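Local coordinates for UPF0147 protein MMP1188 (Methanococcus maripaludis S2, PDB 2QZG) that is of unknown function but belongs to the archaeal UPF0147 family and folds as a small, all-helical protein of four helices, at residues K15-V27 with A40-L54. Residues are numbered along the deposited sequence; the frame is centred on the assembly and turned at random.
Sequences KLKNISSMLEEIV and ADNAKNALHNEEQEL
CG of Lys-44 stands anti to the backbone N (chi1 -171°) and the chain then bends at chi3; Glu-24 starts likewise (chi1 -166°) but bends at chi2, which lets ammonium and carboxylate meet between helices 12-27 and 34-46. NZ of Lys-44 donates to OE1 of Glu-24 at 2.7 Å, coming from above the carboxylate plane. The aliphatic part of the lysine runs past the backbone of Ser-20, its CD 3.7 Å from O of Ser-20. Beside this bridge Leu-23 presses on the backbone of the partner helix: its CD1 meets N of Lys-44 at 3.6 Å, while CD2 rests against O and CB of Ala-40. CB of Ala-40 also packs against CG2 of Ile-26 at 3.8 Å. Toward the other end, CD1 of Leu-47 meets CG2 of Ile-19 at 3.7 Å, the two side chains crossing at about a right angle; Leu-16 reaches on to Leu-54. OG of Ser-20 bonds back to O of Leu-16 and lies at the edge of the His-48 ring, whose ND1 donates to O of Lys-44 at 3.0 Å. Ile-19 and Leu-47 also touch helix 76-90, at Glu-88 and Leu-89, and Ile-19 packs on Trp-83 of the second subunit. A methionine in place of Lys-44 would probably leave Glu-24 without this cationic mate, its carboxylate still near those of Asp-41 and Glu-28. This antiparallel helical hairpin, with the axes of 15-27 and 40-46 at 158°, thus joins an apolar seam to a flanking salt bridge whose lysine probably tempers the crowding of acidic groups.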
loop_
_atom_site.group_PDB
_atom_site.type_symbol
_atom_site.label_atom_id
_atom_site.label_comp_id
_atom_site.label_asym_id
_atom_site.label_seq_id
_atom_site.Cartn_x
_atom_site.Cartn_y
_atom_site.Cartn_z
ATOM N N LYS C 15 9.308 1.818 -7.274
ATOM C CA LYS C 15 7.923 1.426 -7.011
ATOM C C LYS C 15 7.646 0.044 -7.591
ATOM O O LYS C 15 7.147 -0.853 -6.889
ATOM C CB LYS C 15 6.954 2.478 -7.558
ATOM C CG LYS C 15 7.130 3.831 -6.917
ATOM C CD LYS C 15 6.143 4.853 -7.445
ATOM C CE LYS C 15 6.370 6.193 -6.770
ATOM N NZ LYS C 15 5.259 7.167 -7.000
ATOM N N LEU C 16 8.042 -0.150 -8.848
ATOM C CA LEU C 16 7.879 -1.434 -9.530
ATOM C C LEU C 16 8.592 -2.572 -8.832
ATOM O O LEU C 16 8.021 -3.641 -8.680
ATOM C CB LEU C 16 8.311 -1.345 -10.995
ATOM C CG LEU C 16 7.353 -0.510 -11.856
ATOM C CD1 LEU C 16 7.719 -0.601 -13.323
ATOM C CD2 LEU C 16 5.878 -0.872 -11.623
ATOM N N LYS C 17 9.824 -2.320 -8.409
ATOM C CA LYS C 17 10.631 -3.262 -7.634
ATOM C C LYS C 17 9.909 -3.674 -6.353
ATOM O O LYS C 17 9.802 -4.855 -6.029
ATOM C CB LYS C 17 11.976 -2.609 -7.287
ATOM C CG LYS C 17 13.040 -3.568 -6.780
ATOM C CD LYS C 17 14.013 -2.894 -5.799
ATOM C CE LYS C 17 15.244 -2.329 -6.487
ATOM N NZ LYS C 17 16.424 -3.256 -6.423
ATOM N N ASN C 18 9.420 -2.686 -5.620
ATOM C CA ASN C 18 8.757 -2.941 -4.356
ATOM C C ASN C 18 7.438 -3.691 -4.510
ATOM O O ASN C 18 7.146 -4.585 -3.724
ATOM C CB ASN C 18 8.616 -1.641 -3.567
ATOM C CG ASN C 18 9.845 -1.358 -2.707
ATOM O OD1 ASN C 18 10.090 -2.057 -1.713
ATOM N ND2 ASN C 18 10.620 -0.338 -3.078
ATOM N N ILE C 19 6.663 -3.335 -5.538
ATOM C CA ILE C 19 5.445 -4.066 -5.898
ATOM C C ILE C 19 5.739 -5.526 -6.308
ATOM O O ILE C 19 5.069 -6.441 -5.830
ATOM C CB ILE C 19 4.604 -3.324 -7.011
ATOM C CG1 ILE C 19 3.962 -2.046 -6.460
ATOM C CG2 ILE C 19 3.530 -4.279 -7.583
ATOM C CD1 ILE C 19 3.501 -1.025 -7.523
ATOM N N SER C 20 6.738 -5.748 -7.166
ATOM C CA SER C 20 7.129 -7.095 -7.597
ATOM C C SER C 20 7.541 -7.984 -6.414
ATOM O O SER C 20 7.182 -9.166 -6.341
ATOM C CB SER C 20 8.302 -7.037 -8.600
ATOM O OG SER C 20 8.026 -6.088 -9.631
ATOM N N SER C 21 8.330 -7.401 -5.515
ATOM C CA SER C 21 8.739 -8.047 -4.286
ATOM C C SER C 21 7.530 -8.446 -3.418
ATOM O O SER C 21 7.475 -9.557 -2.884
ATOM C CB SER C 21 9.668 -7.109 -3.523
ATOM O OG SER C 21 9.472 -7.231 -2.129
HETATM N N MSE C 22 6.561 -7.545 -3.279
HETATM C CA MSE C 22 5.364 -7.857 -2.501
HETATM C C MSE C 22 4.564 -8.983 -3.144
HETATM O O MSE C 22 4.081 -9.878 -2.454
HETATM C CB MSE C 22 4.498 -6.621 -2.300
HETATM C CG MSE C 22 4.930 -5.760 -1.164
HETATM SE SE MSE C 22 3.851 -4.120 -1.204
HETATM C CE MSE C 22 4.776 -3.257 -2.637
ATOM N N LEU C 23 4.448 -8.942 -4.470
ATOM C CA LEU C 23 3.821 -10.023 -5.227
ATOM C C LEU C 23 4.551 -11.354 -5.051
ATOM O O LEU C 23 3.922 -12.400 -4.891
ATOM C CB LEU C 23 3.706 -9.643 -6.708
ATOM C CG LEU C 23 2.572 -8.668 -7.059
ATOM C CD1 LEU C 23 2.754 -8.114 -8.473
ATOM C CD2 LEU C 23 1.228 -9.347 -6.916
ATOM N N GLU C 24 5.876 -11.319 -5.073
ATOM C CA GLU C 24 6.678 -12.539 -4.896
ATOM C C GLU C 24 6.464 -13.188 -3.533
ATOM O O GLU C 24 6.561 -14.413 -3.402
ATOM C CB GLU C 24 8.160 -12.260 -5.156
ATOM C CG GLU C 24 9.056 -13.508 -5.330
ATOM C CD GLU C 24 8.534 -14.521 -6.359
ATOM O OE1 GLU C 24 8.049 -14.104 -7.444
ATOM O OE2 GLU C 24 8.601 -15.740 -6.080
ATOM N N GLU C 25 6.157 -12.364 -2.535
ATOM C CA GLU C 25 5.865 -12.826 -1.181
ATOM C C GLU C 25 4.661 -13.779 -1.170
ATOM O O GLU C 25 4.727 -14.869 -0.598
ATOM C CB GLU C 25 5.645 -11.626 -0.247
ATOM C CG GLU C 25 5.695 -11.946 1.254
ATOM C CD GLU C 25 5.698 -10.685 2.128
ATOM O OE1 GLU C 25 5.512 -9.574 1.587
ATOM O OE2 GLU C 25 5.891 -10.805 3.358
ATOM N N ILE C 26 3.574 -13.372 -1.822
ATOM C CA ILE C 26 2.380 -14.217 -1.991
ATOM C C ILE C 26 2.672 -15.470 -2.830
ATOM O O ILE C 26 2.157 -16.558 -2.537
ATOM C CB ILE C 26 1.269 -13.446 -2.706
ATOM C CG1 ILE C 26 0.872 -12.177 -1.903
ATOM C CG2 ILE C 26 0.085 -14.366 -3.005
ATOM C CD1 ILE C 26 -0.110 -11.265 -2.647
ATOM N N VAL C 27 3.463 -15.298 -3.886
ATOM C CA VAL C 27 3.846 -16.403 -4.777
ATOM C C VAL C 27 4.527 -17.516 -3.986
ATOM O O VAL C 27 4.221 -18.691 -4.178
ATOM C CB VAL C 27 4.711 -15.920 -5.985
ATOM C CG1 VAL C 27 5.312 -17.105 -6.795
ATOM C CG2 VAL C 27 3.882 -15.044 -6.920
ATOM N N ALA C 40 -0.936 -14.070 -8.550
ATOM C CA ALA C 40 0.054 -13.100 -8.109
ATOM C C ALA C 40 1.341 -13.166 -8.964
ATOM O O ALA C 40 2.070 -12.178 -9.116
ATOM C CB ALA C 40 0.368 -13.311 -6.644
ATOM N N ASP C 41 1.610 -14.329 -9.536
ATOM C CA ASP C 41 2.746 -14.445 -10.446
ATOM C C ASP C 41 2.388 -13.867 -11.809
ATOM O O ASP C 41 3.186 -13.159 -12.437
ATOM C CB ASP C 41 3.230 -15.882 -10.532
ATOM C CG ASP C 41 4.722 -15.952 -10.707
ATOM O OD1 ASP C 41 5.399 -15.023 -10.202
ATOM O OD2 ASP C 41 5.219 -16.894 -11.364
ATOM N N ASN C 42 1.151 -14.115 -12.218
ATOM C CA ASN C 42 0.601 -13.534 -13.434
ATOM C C ASN C 42 0.638 -12.009 -13.417
ATOM O O ASN C 42 1.018 -11.358 -14.406
ATOM C CB ASN C 42 -0.817 -14.054 -13.641
ATOM C CG ASN C 42 -0.847 -15.544 -13.960
ATOM O OD1 ASN C 42 0.178 -16.134 -14.309
ATOM N ND2 ASN C 42 -2.017 -16.154 -13.841
ATOM N N ALA C 43 0.259 -11.442 -12.275
ATOM C CA ALA C 43 0.268 -9.990 -12.088
ATOM C C ALA C 43 1.698 -9.453 -12.151
ATOM O O ALA C 43 1.977 -8.430 -12.803
ATOM C CB ALA C 43 -0.366 -9.644 -10.755
ATOM N N LYS C 44 2.608 -10.164 -11.488
ATOM C CA LYS C 44 4.011 -9.788 -11.467
ATOM C C LYS C 44 4.639 -9.788 -12.872
ATOM O O LYS C 44 5.372 -8.860 -13.228
ATOM C CB LYS C 44 4.772 -10.700 -10.501
ATOM C CG LYS C 44 6.191 -10.251 -10.233
ATOM C CD LYS C 44 6.949 -11.253 -9.364
ATOM C CE LYS C 44 8.366 -11.383 -9.876
ATOM N NZ LYS C 44 9.234 -12.347 -9.134
ATOM N N ASN C 45 4.351 -10.820 -13.671
ATOM C CA ASN C 45 4.858 -10.866 -15.036
ATOM C C ASN C 45 4.197 -9.844 -15.960
ATOM O O ASN C 45 4.821 -9.383 -16.897
ATOM C CB ASN C 45 4.733 -12.279 -15.622
ATOM C CG ASN C 45 5.619 -13.278 -14.911
ATOM O OD1 ASN C 45 6.768 -12.993 -14.603
ATOM N ND2 ASN C 45 5.086 -14.458 -14.653
ATOM N N ALA C 46 2.933 -9.522 -15.703
ATOM C CA ALA C 46 2.229 -8.445 -16.422
ATOM C C ALA C 46 2.971 -7.104 -16.339
ATOM O O ALA C 46 2.984 -6.340 -17.302
ATOM C CB ALA C 46 0.793 -8.296 -15.900
ATOM N N LEU C 47 3.596 -6.840 -15.192
ATOM C CA LEU C 47 4.363 -5.597 -14.962
ATOM C C LEU C 47 5.611 -5.463 -15.803
ATOM O O LEU C 47 6.119 -4.358 -15.976
ATOM C CB LEU C 47 4.776 -5.462 -13.498
ATOM C CG LEU C 47 3.687 -5.186 -12.486
ATOM C CD1 LEU C 47 4.280 -5.170 -11.088
ATOM C CD2 LEU C 47 3.004 -3.854 -12.808
ATOM N N HIS C 48 6.114 -6.589 -16.293
ATOM C CA HIS C 48 7.315 -6.622 -17.097
ATOM C C HIS C 48 7.001 -6.938 -18.557
ATOM O O HIS C 48 7.878 -7.324 -19.322
ATOM C CB HIS C 48 8.299 -7.636 -16.494
ATOM C CG HIS C 48 8.713 -7.294 -15.095
ATOM N ND1 HIS C 48 7.942 -7.598 -13.994
ATOM C CD2 HIS C 48 9.799 -6.634 -14.623
ATOM C CE1 HIS C 48 8.544 -7.157 -12.903
ATOM N NE2 HIS C 48 9.671 -6.564 -13.259
ATOM N N ASN C 49 5.741 -6.778 -18.946
ATOM C CA ASN C 49 5.377 -6.933 -20.340
ATOM C C ASN C 49 5.751 -5.652 -21.063
ATOM O O ASN C 49 4.942 -4.729 -21.144
ATOM C CB ASN C 49 3.885 -7.270 -20.504
ATOM C CG ASN C 49 3.506 -7.573 -21.953
ATOM O OD1 ASN C 49 4.363 -7.617 -22.827
ATOM N ND2 ASN C 49 2.217 -7.778 -22.205
ATOM N N GLU C 50 6.986 -5.602 -21.573
ATOM C CA GLU C 50 7.570 -4.378 -22.166
ATOM C C GLU C 50 6.962 -4.024 -23.529
ATOM O O GLU C 50 7.335 -3.035 -24.186
ATOM C CB GLU C 50 9.091 -4.493 -22.243
ATOM C CG GLU C 50 9.803 -4.384 -20.884
ATOM C CD GLU C 50 11.302 -4.129 -21.036
ATOM O OE1 GLU C 50 11.888 -4.609 -22.032
ATOM O OE2 GLU C 50 11.896 -3.447 -20.163
ATOM N N GLU C 51 6.012 -4.856 -23.927
ATOM C CA GLU C 51 5.151 -4.638 -25.073
ATOM C C GLU C 51 4.205 -3.454 -24.835
ATOM O O GLU C 51 3.861 -2.728 -25.775
ATOM C CB GLU C 51 4.344 -5.913 -25.258
ATOM C CG GLU C 51 3.595 -6.082 -26.543
ATOM C CD GLU C 51 2.776 -7.356 -26.513
ATOM O OE1 GLU C 51 2.844 -8.123 -27.499
ATOM O OE2 GLU C 51 2.088 -7.599 -25.487
ATOM N N GLN C 52 3.816 -3.254 -23.571
ATOM C CA GLN C 52 2.840 -2.229 -23.178
ATOM C C GLN C 52 3.455 -1.060 -22.389
ATOM O O GLN C 52 4.509 -1.199 -21.768
ATOM C CB GLN C 52 1.740 -2.875 -22.335
ATOM C CG GLN C 52 1.051 -4.068 -22.980
ATOM C CD GLN C 52 0.246 -4.869 -21.975
ATOM O OE1 GLN C 52 0.615 -4.971 -20.804
ATOM N NE2 GLN C 52 -0.867 -5.435 -22.423
ATOM N N GLU C 53 2.782 0.091 -22.406
ATOM C CA GLU C 53 3.201 1.220 -21.576
ATOM C C GLU C 53 2.746 0.974 -20.134
ATOM O O GLU C 53 1.908 0.092 -19.895
ATOM C CB GLU C 53 2.652 2.540 -22.126
ATOM C CG GLU C 53 2.932 2.755 -23.616
ATOM C CD GLU C 53 2.281 4.011 -24.182
ATOM O OE1 GLU C 53 2.116 5.001 -23.421
ATOM O OE2 GLU C 53 1.947 4.016 -25.395
ATOM N N LEU C 54 3.305 1.735 -19.185
ATOM C CA LEU C 54 3.149 1.458 -17.745
ATOM C C LEU C 54 1.705 1.407 -17.245
ATOM O O LEU C 54 1.370 0.540 -16.438
ATOM C CB LEU C 54 3.922 2.478 -16.902
ATOM C CG LEU C 54 5.272 2.118 -16.279
ATOM C CD1 LEU C 54 5.831 3.332 -15.529
ATOM C CD2 LEU C 54 5.097 0.961 -15.332
#